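Side-chain contacts in acarbose Kinase Mak1 (Uncultured bacterium, PDB 6WB4), which phosphorylates the antidiabetic drug acarbose, probably drawing on ATP, as a carbohydrate kinase of the pfkB family: residues G112-V117 against S158-A163; G124-L129 against D261-G266; Y200-A205 against A271-H276. One frame throughout, in Å; residues are numbered along the deposited sequence.

Contact 1: G112-V117 against S158-A163; sequences GTRRSV and SIMNWA. With AC1 (4,6-dideoxy-4-{[(1S,4R,5S,6S)-4,5,6-trihydroxy-3-(hydroxymethyl)cyclohex-2-en-1-yl]amino}-alpha-D-glucopyranose), chain D.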
loop_
_atom_site.group_PDB
_atom_site.type_symbol
_atom_site.label_atom_id
_atom_site.label_comp_id
_atom_site.label_asym_id
_atom_site.label_seq_id
_atom_site.Cartn_x
_atom_site.Cartn_y
_atom_site.Cartn_z
ATOM N N GLY B 112 -13.363 -7.218 5.726
ATOM C CA GLY B 112 -13.059 -6.035 4.943
ATOM C C GLY B 112 -12.855 -6.218 3.451
ATOM O O GLY B 112 -12.986 -7.312 2.911
ATOM N N THR B 113 -12.589 -5.104 2.781
ATOM C CA THR B 113 -12.373 -5.059 1.341
ATOM C C THR B 113 -11.071 -5.743 0.922
ATOM O O THR B 113 -10.064 -5.635 1.621
ATOM C CB THR B 113 -12.351 -3.603 0.870
ATOM O OG1 THR B 113 -13.574 -2.967 1.256
ATOM C CG2 THR B 113 -12.157 -3.516 -0.637
ATOM N N ARG B 114 -11.094 -6.440 -0.214
ATOM C CA ARG B 114 -9.886 -7.021 -0.787
ATOM C C ARG B 114 -8.913 -5.914 -1.135
ATOM O O ARG B 114 -9.309 -4.896 -1.693
ATOM C CB ARG B 114 -10.194 -7.840 -2.043
ATOM C CG ARG B 114 -11.257 -8.889 -1.898
ATOM C CD ARG B 114 -11.443 -9.625 -3.224
ATOM N NE ARG B 114 -12.672 -10.424 -3.257
ATOM C CZ ARG B 114 -13.845 -9.987 -3.703
ATOM N NH1 ARG B 114 -13.974 -8.744 -4.156
ATOM N NH2 ARG B 114 -14.894 -10.794 -3.697
ATOM N N ARG B 115 -7.635 -6.133 -0.856
ATOM C CA ARG B 115 -6.634 -5.109 -1.123
ATOM C C ARG B 115 -5.318 -5.717 -1.565
ATOM O O ARG B 115 -5.035 -6.871 -1.288
ATOM C CB ARG B 115 -6.429 -4.236 0.112
ATOM C CG ARG B 115 -6.017 -4.993 1.366
ATOM C CD ARG B 115 -6.442 -4.214 2.606
ATOM N NE ARG B 115 -7.891 -4.267 2.759
ATOM C CZ ARG B 115 -8.588 -3.579 3.656
ATOM N NH1 ARG B 115 -7.973 -2.747 4.497
ATOM N NH2 ARG B 115 -9.913 -3.719 3.697
ATOM N N SER B 116 -4.538 -4.942 -2.302
ATOM C CA SER B 116 -3.227 -5.376 -2.747
ATOM C C SER B 116 -2.220 -4.257 -2.598
ATOM O O SER B 116 -2.578 -3.076 -2.649
ATOM C CB SER B 116 -3.258 -5.831 -4.209
ATOM O OG SER B 116 -4.213 -6.846 -4.432
ATOM N N VAL B 117 -0.961 -4.634 -2.401
ATOM C CA VAL B 117 0.142 -3.729 -2.675
ATOM C C VAL B 117 0.790 -4.234 -3.959
ATOM O O VAL B 117 1.087 -5.422 -4.087
ATOM C CB VAL B 117 1.162 -3.640 -1.517
ATOM C CG1 VAL B 117 2.486 -3.051 -2.004
ATOM C CG2 VAL B 117 0.583 -2.830 -0.348
ATOM N N SER B 158 -15.924 -13.529 -12.444
ATOM C CA SER B 158 -14.562 -13.563 -11.931
ATOM C C SER B 158 -14.419 -14.814 -11.082
ATOM O O SER B 158 -15.406 -15.299 -10.518
ATOM C CB SER B 158 -14.235 -12.300 -11.121
ATOM O OG SER B 158 -14.406 -11.119 -11.906
ATOM N N ILE B 159 -13.201 -15.339 -10.996
ATOM C CA ILE B 159 -12.989 -16.603 -10.315
ATOM C C ILE B 159 -12.856 -16.451 -8.798
ATOM O O ILE B 159 -11.936 -16.997 -8.186
ATOM C CB ILE B 159 -11.745 -17.348 -10.883
ATOM C CG1 ILE B 159 -10.491 -16.473 -10.875
ATOM C CG2 ILE B 159 -12.031 -17.857 -12.289
ATOM C CD1 ILE B 159 -9.295 -17.134 -11.543
HETATM N N MSE B 160 -13.786 -15.713 -8.195
HETATM C CA MSE B 160 -13.965 -15.781 -6.751
HETATM C C MSE B 160 -14.500 -17.170 -6.452
HETATM O O MSE B 160 -15.206 -17.754 -7.279
HETATM C CB MSE B 160 -14.935 -14.712 -6.231
HETATM C CG MSE B 160 -14.452 -13.256 -6.280
HETATM SE SE MSE B 160 -12.531 -12.920 -6.062
HETATM C CE MSE B 160 -12.018 -12.972 -7.943
ATOM N N ASN B 161 -14.180 -17.698 -5.277
ATOM C CA ASN B 161 -14.513 -19.076 -4.954
ATOM C C ASN B 161 -16.016 -19.312 -4.868
ATOM O O ASN B 161 -16.512 -20.363 -5.285
ATOM C CB ASN B 161 -13.839 -19.482 -3.648
ATOM C CG ASN B 161 -13.996 -20.959 -3.346
ATOM O OD1 ASN B 161 -14.114 -21.783 -4.255
ATOM N ND2 ASN B 161 -13.985 -21.302 -2.062
ATOM N N TRP B 162 -16.744 -18.331 -4.342
ATOM C CA TRP B 162 -18.192 -18.450 -4.219
ATOM C C TRP B 162 -18.874 -18.193 -5.564
ATOM O O TRP B 162 -20.029 -18.575 -5.771
ATOM C CB TRP B 162 -18.734 -17.484 -3.156
ATOM C CG TRP B 162 -18.285 -16.061 -3.335
ATOM C CD1 TRP B 162 -17.208 -15.462 -2.743
ATOM C CD2 TRP B 162 -18.900 -15.055 -4.156
ATOM N NE1 TRP B 162 -17.118 -14.155 -3.140
ATOM C CE2 TRP B 162 -18.140 -13.876 -4.008
ATOM C CE3 TRP B 162 -20.022 -15.036 -4.992
ATOM C CZ2 TRP B 162 -18.462 -12.688 -4.671
ATOM C CZ3 TRP B 162 -20.338 -13.859 -5.654
ATOM C CH2 TRP B 162 -19.558 -12.700 -5.491
ATOM N N ALA B 163 -18.157 -17.544 -6.474
ATOM C CA ALA B 163 -18.744 -17.147 -7.751
ATOM C C ALA B 163 -19.053 -18.353 -8.646
ATOM O O ALA B 163 -19.819 -18.241 -9.612
ATOM C CB ALA B 163 -17.823 -16.173 -8.468
HETATM C C1 AC1 D . -6.110 -16.161 -10.102
HETATM O O2 AC1 D . -3.833 -16.926 -10.438
HETATM C C2 AC1 D . -4.766 -15.883 -10.755
HETATM C C4A AC1 D . -2.791 -9.058 -11.188
HETATM C C3 AC1 D . -4.197 -14.531 -10.338
HETATM O O3 AC1 D . -3.115 -14.220 -11.228
HETATM C C4 AC1 D . -5.236 -13.406 -10.384
HETATM N N4A AC1 D . -4.799 -12.314 -9.525
HETATM C C5 AC1 D . -6.646 -13.831 -9.961
HETATM O O5 AC1 D . -7.005 -15.113 -10.468
HETATM C C6 AC1 D . -7.689 -12.846 -10.474
HETATM C C1B AC1 D . -3.723 -11.437 -9.956
HETATM C C2B AC1 D . -3.717 -10.123 -9.159
HETATM O O2B AC1 D . -4.800 -10.103 -8.218
HETATM C C3B AC1 D . -3.778 -8.882 -10.046
HETATM O O3B AC1 D . -3.489 -7.698 -9.286
HETATM O O4 AC1 D . -2.609 -7.847 -11.928
HETATM C C5B AC1 D . -3.426 -10.103 -12.037
HETATM C C7B AC1 D . -3.804 -11.237 -11.456
HETATM C C6B AC1 D . -3.689 -9.895 -13.507
HETATM O O6B AC1 D . -5.034 -10.311 -13.789
#
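Arg114 and Met160 mark the nearest backbone approach of residues 112-117 and 158-163, yet their CA atoms are 11.4 Å apart, and at that separation only side chains meet. One segment enters strand 115-120, while the other is an irregular loop with Ile159 at the centre of an inverse gamma turn. The side chain of Arg114, extended from CG to NE, carries its guanidinium across the gap to Met160 and Trp162. Met160, a selenomethionine bent at chi2 and chi3, lays its selenium over one guanidinium face, with SE 3.8 Å from Arg114 NE. Trp162 meets the same group at its edge, NE1 lying 4.1 Å from Arg114 NH2, while Met160 CB sits over a face of the indole. The buried charge is matched by a salt bridge from Arg114 NH2 to Asp82, and NH1 bonds to Val32 O. Ile159 CD1 comes to 3.2 Å from AC1 O5, in the glycan pocket. Strand 115-120 lies between strands 34-39 and 126-131 of the small sheet, and residues 158-163 lead from strand 152-157 to helix 163-172, so the contact joins the small sheet to the loop that leaves strand 152-157 of the large sheet.

Contact 2: G124-L129 against D261-G266; sequences GQRMSL and DSNGAG. With AC1 (4,6-dideoxy-4-{[(1S,4R,5S,6S)-4,5,6-trihydroxy-3-(hydroxymethyl)cyclohex-2-en-1-yl]amino}-alpha-D-glucopyranose), chain D; ATP (adenosine-5'-triphosphate), chain H.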
loop_
_atom_site.group_PDB
_atom_site.type_symbol
_atom_site.label_atom_id
_atom_site.label_comp_id
_atom_site.label_asym_id
_atom_site.label_seq_id
_atom_site.Cartn_x
_atom_site.Cartn_y
_atom_site.Cartn_z
ATOM N N GLY B 124 7.906 -2.161 -16.611
ATOM C CA GLY B 124 6.531 -2.606 -16.705
ATOM C C GLY B 124 6.358 -3.842 -15.855
ATOM O O GLY B 124 5.237 -4.307 -15.635
ATOM N N GLN B 125 7.482 -4.377 -15.385
ATOM C CA GLN B 125 7.469 -5.515 -14.476
ATOM C C GLN B 125 6.680 -5.180 -13.216
ATOM O O GLN B 125 6.977 -4.220 -12.502
ATOM C CB GLN B 125 8.894 -5.961 -14.125
ATOM C CG GLN B 125 9.886 -4.831 -13.950
ATOM C CD GLN B 125 11.291 -5.316 -13.623
ATOM O OE1 GLN B 125 11.493 -6.471 -13.250
ATOM N NE2 GLN B 125 12.271 -4.428 -13.764
ATOM N N ARG B 126 5.655 -5.987 -12.978
ATOM C CA ARG B 126 4.645 -5.736 -11.966
ATOM C C ARG B 126 4.647 -6.903 -10.989
ATOM O O ARG B 126 4.687 -8.062 -11.400
ATOM C CB ARG B 126 3.272 -5.551 -12.633
ATOM C CG ARG B 126 2.080 -5.404 -11.698
ATOM C CD ARG B 126 0.794 -5.177 -12.500
ATOM N NE ARG B 126 -0.376 -5.725 -11.812
ATOM C CZ ARG B 126 -1.307 -5.010 -11.186
ATOM N NH1 ARG B 126 -1.232 -3.682 -11.154
ATOM N NH2 ARG B 126 -2.320 -5.636 -10.594
HETATM N N MSE B 127 4.650 -6.607 -9.695
HETATM C CA MSE B 127 4.518 -7.658 -8.698
HETATM C C MSE B 127 3.449 -7.336 -7.674
HETATM O O MSE B 127 3.533 -6.332 -6.963
HETATM C CB MSE B 127 5.824 -7.914 -7.971
HETATM C CG MSE B 127 5.612 -8.907 -6.843
HETATM SE SE MSE B 127 7.214 -9.657 -6.069
HETATM C CE MSE B 127 6.384 -11.156 -5.141
ATOM N N SER B 128 2.459 -8.215 -7.584
ATOM C CA SER B 128 1.281 -7.959 -6.776
ATOM C C SER B 128 1.271 -8.778 -5.488
ATOM O O SER B 128 1.358 -10.006 -5.513
ATOM C CB SER B 128 0.017 -8.242 -7.594
ATOM O OG SER B 128 -1.143 -8.216 -6.779
ATOM N N LEU B 129 1.181 -8.085 -4.360
ATOM C CA LEU B 129 1.026 -8.743 -3.072
ATOM C C LEU B 129 -0.445 -8.652 -2.672
ATOM O O LEU B 129 -0.904 -7.618 -2.185
ATOM C CB LEU B 129 1.923 -8.088 -2.034
ATOM C CG LEU B 129 3.366 -7.954 -2.526
ATOM C CD1 LEU B 129 4.154 -7.033 -1.616
ATOM C CD2 LEU B 129 4.023 -9.327 -2.609
ATOM N N ASP B 261 2.600 -0.355 -21.662
ATOM C CA ASP B 261 2.273 -1.226 -20.528
ATOM C C ASP B 261 1.175 -2.239 -20.883
ATOM O O ASP B 261 0.038 -1.857 -21.170
ATOM C CB ASP B 261 1.854 -0.380 -19.323
ATOM C CG ASP B 261 1.562 -1.213 -18.089
ATOM O OD1 ASP B 261 1.968 -2.395 -18.049
ATOM O OD2 ASP B 261 0.942 -0.674 -17.144
ATOM N N SER B 262 1.509 -3.527 -20.838
ATOM C CA SER B 262 0.572 -4.577 -21.244
ATOM C C SER B 262 -0.184 -5.238 -20.085
ATOM O O SER B 262 -0.851 -6.249 -20.281
ATOM C CB SER B 262 1.304 -5.651 -22.054
ATOM O OG SER B 262 2.220 -6.364 -21.244
ATOM N N ASN B 263 -0.113 -4.661 -18.892
ATOM C CA ASN B 263 -0.857 -5.215 -17.768
ATOM C C ASN B 263 -2.276 -4.692 -17.733
ATOM O O ASN B 263 -2.507 -3.485 -17.696
ATOM C CB ASN B 263 -0.171 -4.908 -16.432
ATOM C CG ASN B 263 0.956 -5.872 -16.122
ATOM O OD1 ASN B 263 2.128 -5.558 -16.319
ATOM N ND2 ASN B 263 0.599 -7.065 -15.648
ATOM N N GLY B 264 -3.230 -5.612 -17.775
ATOM C CA GLY B 264 -4.630 -5.243 -17.738
ATOM C C GLY B 264 -5.231 -5.360 -19.121
ATOM O O GLY B 264 -6.429 -5.141 -19.316
ATOM N N ALA B 265 -4.386 -5.712 -20.084
ATOM C CA ALA B 265 -4.797 -5.810 -21.477
ATOM C C ALA B 265 -5.910 -6.840 -21.626
ATOM O O ALA B 265 -6.901 -6.595 -22.313
ATOM C CB ALA B 265 -3.615 -6.163 -22.356
ATOM N N GLY B 266 -5.743 -7.982 -20.963
ATOM C CA GLY B 266 -6.709 -9.063 -21.015
ATOM C C GLY B 266 -8.122 -8.624 -20.678
ATOM O O GLY B 266 -9.084 -9.074 -21.308
HETATM C C1 AC1 D . -6.110 -16.161 -10.102
HETATM O O2 AC1 D . -3.833 -16.926 -10.438
HETATM C C2 AC1 D . -4.766 -15.883 -10.755
HETATM C C4A AC1 D . -2.791 -9.058 -11.188
HETATM C C3 AC1 D . -4.197 -14.531 -10.338
HETATM O O3 AC1 D . -3.115 -14.220 -11.228
HETATM C C4 AC1 D . -5.236 -13.406 -10.384
HETATM N N4A AC1 D . -4.799 -12.314 -9.525
HETATM C C5 AC1 D . -6.646 -13.831 -9.961
HETATM O O5 AC1 D . -7.005 -15.113 -10.468
HETATM C C6 AC1 D . -7.689 -12.846 -10.474
HETATM C C1B AC1 D . -3.723 -11.437 -9.956
HETATM C C2B AC1 D . -3.717 -10.123 -9.159
HETATM O O2B AC1 D . -4.800 -10.103 -8.218
HETATM C C3B AC1 D . -3.778 -8.882 -10.046
HETATM O O3B AC1 D . -3.489 -7.698 -9.286
HETATM O O4 AC1 D . -2.609 -7.847 -11.928
HETATM C C5B AC1 D . -3.426 -10.103 -12.037
HETATM C C7B AC1 D . -3.804 -11.237 -11.456
HETATM C C6B AC1 D . -3.689 -9.895 -13.507
HETATM O O6B AC1 D . -5.034 -10.311 -13.789
HETATM P PG ATP H . -4.144 -10.019 -17.028
HETATM O O1G ATP H . -2.949 -9.139 -16.738
HETATM O O2G ATP H . -4.062 -11.410 -16.441
HETATM O O3G ATP H . -5.477 -9.337 -16.834
HETATM P PB ATP H . -2.889 -11.154 -19.278
HETATM O O1B ATP H . -1.557 -10.627 -18.798
HETATM O O2B ATP H . -3.232 -12.617 -19.110
HETATM O O3B ATP H . -4.064 -10.269 -18.616
HETATM P PA ATP H . -1.974 -11.202 -21.942
HETATM O O1A ATP H . -2.021 -12.704 -22.096
HETATM O O2A ATP H . -0.660 -10.525 -21.625
HETATM O O3A ATP H . -3.059 -10.771 -20.832
HETATM O "O5'" ATP H . -2.593 -10.523 -23.271
HETATM C "C5'" ATP H . -4.011 -10.462 -23.456
HETATM C "C4'" ATP H . -4.394 -9.907 -24.830
HETATM O "O4'" ATP H . -4.115 -8.505 -24.916
HETATM C "C3'" ATP H . -3.651 -10.581 -25.974
HETATM O "O3'" ATP H . -4.468 -11.562 -26.612
HETATM C "C2'" ATP H . -3.322 -9.465 -26.945
HETATM O "O2'" ATP H . -4.233 -9.464 -28.050
HETATM C "C1'" ATP H . -3.453 -8.183 -26.142
HETATM N N9 ATP H . -2.060 -7.789 -25.835
HETATM C C8 ATP H . -1.430 -7.981 -24.658
HETATM N N7 ATP H . -0.152 -7.528 -24.703
HETATM C C5 ATP H . 0.050 -7.039 -25.942
HETATM C C6 ATP H . 1.175 -6.406 -26.660
HETATM N N6 ATP H . 2.362 -6.207 -26.044
HETATM N N1 ATP H . 0.972 -6.040 -27.946
HETATM C C2 ATP H . -0.210 -6.234 -28.564
HETATM N N3 ATP H . -1.275 -6.801 -27.973
HETATM C C4 ATP H . -1.209 -7.215 -26.686
#
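Arg126 runs past the amide of Asn263 on its way to the cyclohexene ring of the bound AC1. Its CB is 3.9 Å from Asn263 OD1, and CG, anti to the backbone N (chi1 175°), carries the chain onward. CD then packs against the amide, 3.7 Å from Asn263 ND2. Beyond a bend at chi3 the guanidinium lies at 37° to the amide plane, and AC1 O4 comes to its edge. NE makes a weak bond to AC1 O4, and NH2 makes a weak one to AC1 O3B; of the three arginine bonds the one not weak is from NH2 to AC1 O4, at 2.6 Å. One arginine thus reaches two neighbouring ring hydroxyls, O3B only weakly, with Ser128 OG adding a weak bond to O3B.

Asn263 is itself positioned by an Asx turn: its backbone N bonds to Asp261 OD1 at 3.2 Å and 164°, meeting that oxygen from above the carboxylate plane, while Asp261 OD2 is held by Gly302 N. A type II turn from Ser262 to Ala265 overlaps with it, and Gly264 occupies the N-cap. The sequence DSNGAG resembles the DTxGAGD signature of pfkB kinases, and the helix start probably forms the anion hole as in relatives; here Gly266 N lies 3.7 Å from ATP O3B. Strand 126-131, the outermost strand of the small sheet within this chain, pairs in parallel with a strand of the second subunit, and on the other side of the contact helix 265-280 begins beside helix 283-298.

Contact 3: Y200-A205 against A271-H276; sequences YVFVSA and AAFLCH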
loop_
_atom_site.group_PDB
_atom_site.type_symbol
_atom_site.label_atom_id
_atom_site.label_comp_id
_atom_site.label_asym_id
_atom_site.label_seq_id
_atom_site.Cartn_x
_atom_site.Cartn_y
_atom_site.Cartn_z
ATOM N N TYR B 200 -18.381 -18.795 -22.794
ATOM C CA TYR B 200 -17.204 -18.216 -23.430
ATOM C C TYR B 200 -16.051 -18.219 -22.440
ATOM O O TYR B 200 -16.095 -17.523 -21.427
ATOM C CB TYR B 200 -17.478 -16.790 -23.929
ATOM C CG TYR B 200 -18.885 -16.569 -24.451
ATOM C CD1 TYR B 200 -19.482 -17.471 -25.325
ATOM C CD2 TYR B 200 -19.618 -15.457 -24.063
ATOM C CE1 TYR B 200 -20.765 -17.274 -25.795
ATOM C CE2 TYR B 200 -20.907 -15.253 -24.528
ATOM C CZ TYR B 200 -21.473 -16.166 -25.394
ATOM O OH TYR B 200 -22.755 -15.973 -25.857
ATOM N N VAL B 201 -15.020 -19.004 -22.730
ATOM C CA VAL B 201 -13.904 -19.149 -21.804
ATOM C C VAL B 201 -12.674 -18.395 -22.293
ATOM O O VAL B 201 -12.273 -18.529 -23.448
ATOM C CB VAL B 201 -13.536 -20.638 -21.597
ATOM C CG1 VAL B 201 -12.306 -20.791 -20.688
ATOM C CG2 VAL B 201 -14.739 -21.427 -21.070
ATOM N N PHE B 202 -12.097 -17.586 -21.409
ATOM C CA PHE B 202 -10.858 -16.874 -21.704
ATOM C C PHE B 202 -9.776 -17.385 -20.764
ATOM O O PHE B 202 -10.027 -17.598 -19.575
ATOM C CB PHE B 202 -11.026 -15.354 -21.553
ATOM C CG PHE B 202 -12.071 -14.755 -22.463
ATOM C CD1 PHE B 202 -13.408 -14.741 -22.094
ATOM C CD2 PHE B 202 -11.717 -14.217 -23.695
ATOM C CE1 PHE B 202 -14.373 -14.190 -22.937
ATOM C CE2 PHE B 202 -12.678 -13.664 -24.541
ATOM C CZ PHE B 202 -14.002 -13.650 -24.161
ATOM N N VAL B 203 -8.573 -17.581 -21.284
ATOM C CA VAL B 203 -7.475 -18.042 -20.447
ATOM C C VAL B 203 -6.135 -17.528 -20.968
ATOM O O VAL B 203 -5.958 -17.335 -22.174
ATOM C CB VAL B 203 -7.450 -19.586 -20.356
ATOM C CG1 VAL B 203 -7.269 -20.197 -21.742
ATOM C CG2 VAL B 203 -6.363 -20.065 -19.381
ATOM N N SER B 204 -5.215 -17.275 -20.042
ATOM C CA SER B 204 -3.861 -16.851 -20.369
ATOM C C SER B 204 -3.027 -18.022 -20.842
ATOM O O SER B 204 -3.229 -19.152 -20.395
ATOM C CB SER B 204 -3.195 -16.202 -19.158
ATOM O OG SER B 204 -1.859 -15.835 -19.455
ATOM N N ALA B 205 -2.107 -17.764 -21.765
ATOM C CA ALA B 205 -1.175 -18.801 -22.208
ATOM C C ALA B 205 -0.044 -19.005 -21.204
ATOM O O ALA B 205 0.574 -20.067 -21.165
ATOM C CB ALA B 205 -0.606 -18.458 -23.568
ATOM N N ALA B 271 -13.693 -7.248 -22.615
ATOM C CA ALA B 271 -14.759 -6.238 -22.704
ATOM C C ALA B 271 -15.179 -5.959 -24.150
ATOM O O ALA B 271 -16.373 -5.927 -24.462
ATOM C CB ALA B 271 -14.334 -4.952 -22.028
ATOM N N ALA B 272 -14.196 -5.756 -25.026
ATOM C CA ALA B 272 -14.469 -5.497 -26.436
ATOM C C ALA B 272 -14.983 -6.746 -27.152
ATOM O O ALA B 272 -15.885 -6.651 -27.985
ATOM C CB ALA B 272 -13.222 -4.965 -27.135
ATOM N N PHE B 273 -14.410 -7.908 -26.838
ATOM C CA PHE B 273 -14.888 -9.172 -27.401
ATOM C C PHE B 273 -16.367 -9.344 -27.076
ATOM O O PHE B 273 -17.189 -9.578 -27.959
ATOM C CB PHE B 273 -14.096 -10.367 -26.857
ATOM C CG PHE B 273 -14.434 -11.687 -27.530
ATOM C CD1 PHE B 273 -15.643 -12.333 -27.285
ATOM C CD2 PHE B 273 -13.530 -12.287 -28.398
ATOM C CE1 PHE B 273 -15.949 -13.534 -27.907
ATOM C CE2 PHE B 273 -13.832 -13.492 -29.020
ATOM C CZ PHE B 273 -15.040 -14.117 -28.771
ATOM N N LEU B 274 -16.690 -9.239 -25.793
ATOM C CA LEU B 274 -18.058 -9.401 -25.340
ATOM C C LEU B 274 -19.015 -8.442 -26.033
ATOM O O LEU B 274 -20.085 -8.846 -26.480
ATOM C CB LEU B 274 -18.144 -9.210 -23.824
ATOM C CG LEU B 274 -17.425 -10.282 -23.004
ATOM C CD1 LEU B 274 -17.642 -10.038 -21.524
ATOM C CD2 LEU B 274 -17.881 -11.683 -23.421
ATOM N N CYS B 275 -18.619 -7.176 -26.141
ATOM C CA CYS B 275 -19.497 -6.162 -26.718
ATOM C C CYS B 275 -19.793 -6.454 -28.182
ATOM O O CYS B 275 -20.945 -6.372 -28.611
ATOM C CB CYS B 275 -18.895 -4.768 -26.554
ATOM S SG CYS B 275 -19.157 -4.103 -24.891
ATOM N N HIS B 276 -18.759 -6.815 -28.936
ATOM C CA HIS B 276 -18.944 -7.152 -30.336
ATOM C C HIS B 276 -19.790 -8.407 -30.508
ATOM O O HIS B 276 -20.757 -8.411 -31.267
ATOM C CB HIS B 276 -17.599 -7.360 -31.020
ATOM C CG HIS B 276 -17.686 -7.396 -32.513
ATOM N ND1 HIS B 276 -17.962 -8.550 -33.216
ATOM C CD2 HIS B 276 -17.523 -6.422 -33.439
ATOM C CE1 HIS B 276 -17.967 -8.284 -34.510
ATOM N NE2 HIS B 276 -17.703 -7.001 -34.673
#
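Phe202, Phe273 and Leu274 carry this contact, in which a strand of the large sheet packs on a helix of the alpha/beta fold shared by ribokinase-like enzymes. Strand 200-204 and helix 271-276 run nearly antiparallel, at 162°, with their axes 11.5 Å apart at closest approach. Phe202 points its ring edge at the face of Phe273 in a T-shaped pair, centroids 5.3 Å apart and planes at 87°. With CG anti to the backbone N (chi1 -173°), the Phe273 ring is directed towards the strand, and chi2 sets the turn of its face. Leu274 fills in beside the aromatic pair: its CD2 methyl reaches Phe202 CE1 at 4.3 Å and Tyr200 CD2 at 4.2 Å, so one branch tip serves two residues that project from the same face of the strand. Every side chain that touches here is buried, and the contacts across the interface are all between apolar carbon atoms. Around it, Val228 and Met230 of the adjoining strand 226-230 pack on Phe202, and Ala286 and Ala287 of helix 283-298 pack on Phe273. Within the T-shaped pair, Phe202 CZ stands 3.7 Å above the plane of the Phe273 ring, displaced towards its rim, and is nearest to Phe273 CD1.

In the fold
Contacts 1 and 2 meet directly on the small sheet, where strands 115-120 and 126-131 are neighbours and Val117 O probably bonds to Leu129 N at 2.7 Å; their centres are about 18 Å apart. Both touch AC1 and both reach the second subunit. Contacts 2 and 3 share helix 265-280, one at its start beside ATP and the other further along, with nearest atoms about 5 Å apart. In contact 3, Ser204 also touches ATP. Contacts 1 and 3 are separate, their centres about 20 Å apart. Between the sugar and nucleotide sites, AC1 O6B lies 3.4 Å from ATP PG, consistent with phosphoryl transfer to that hydroxyl.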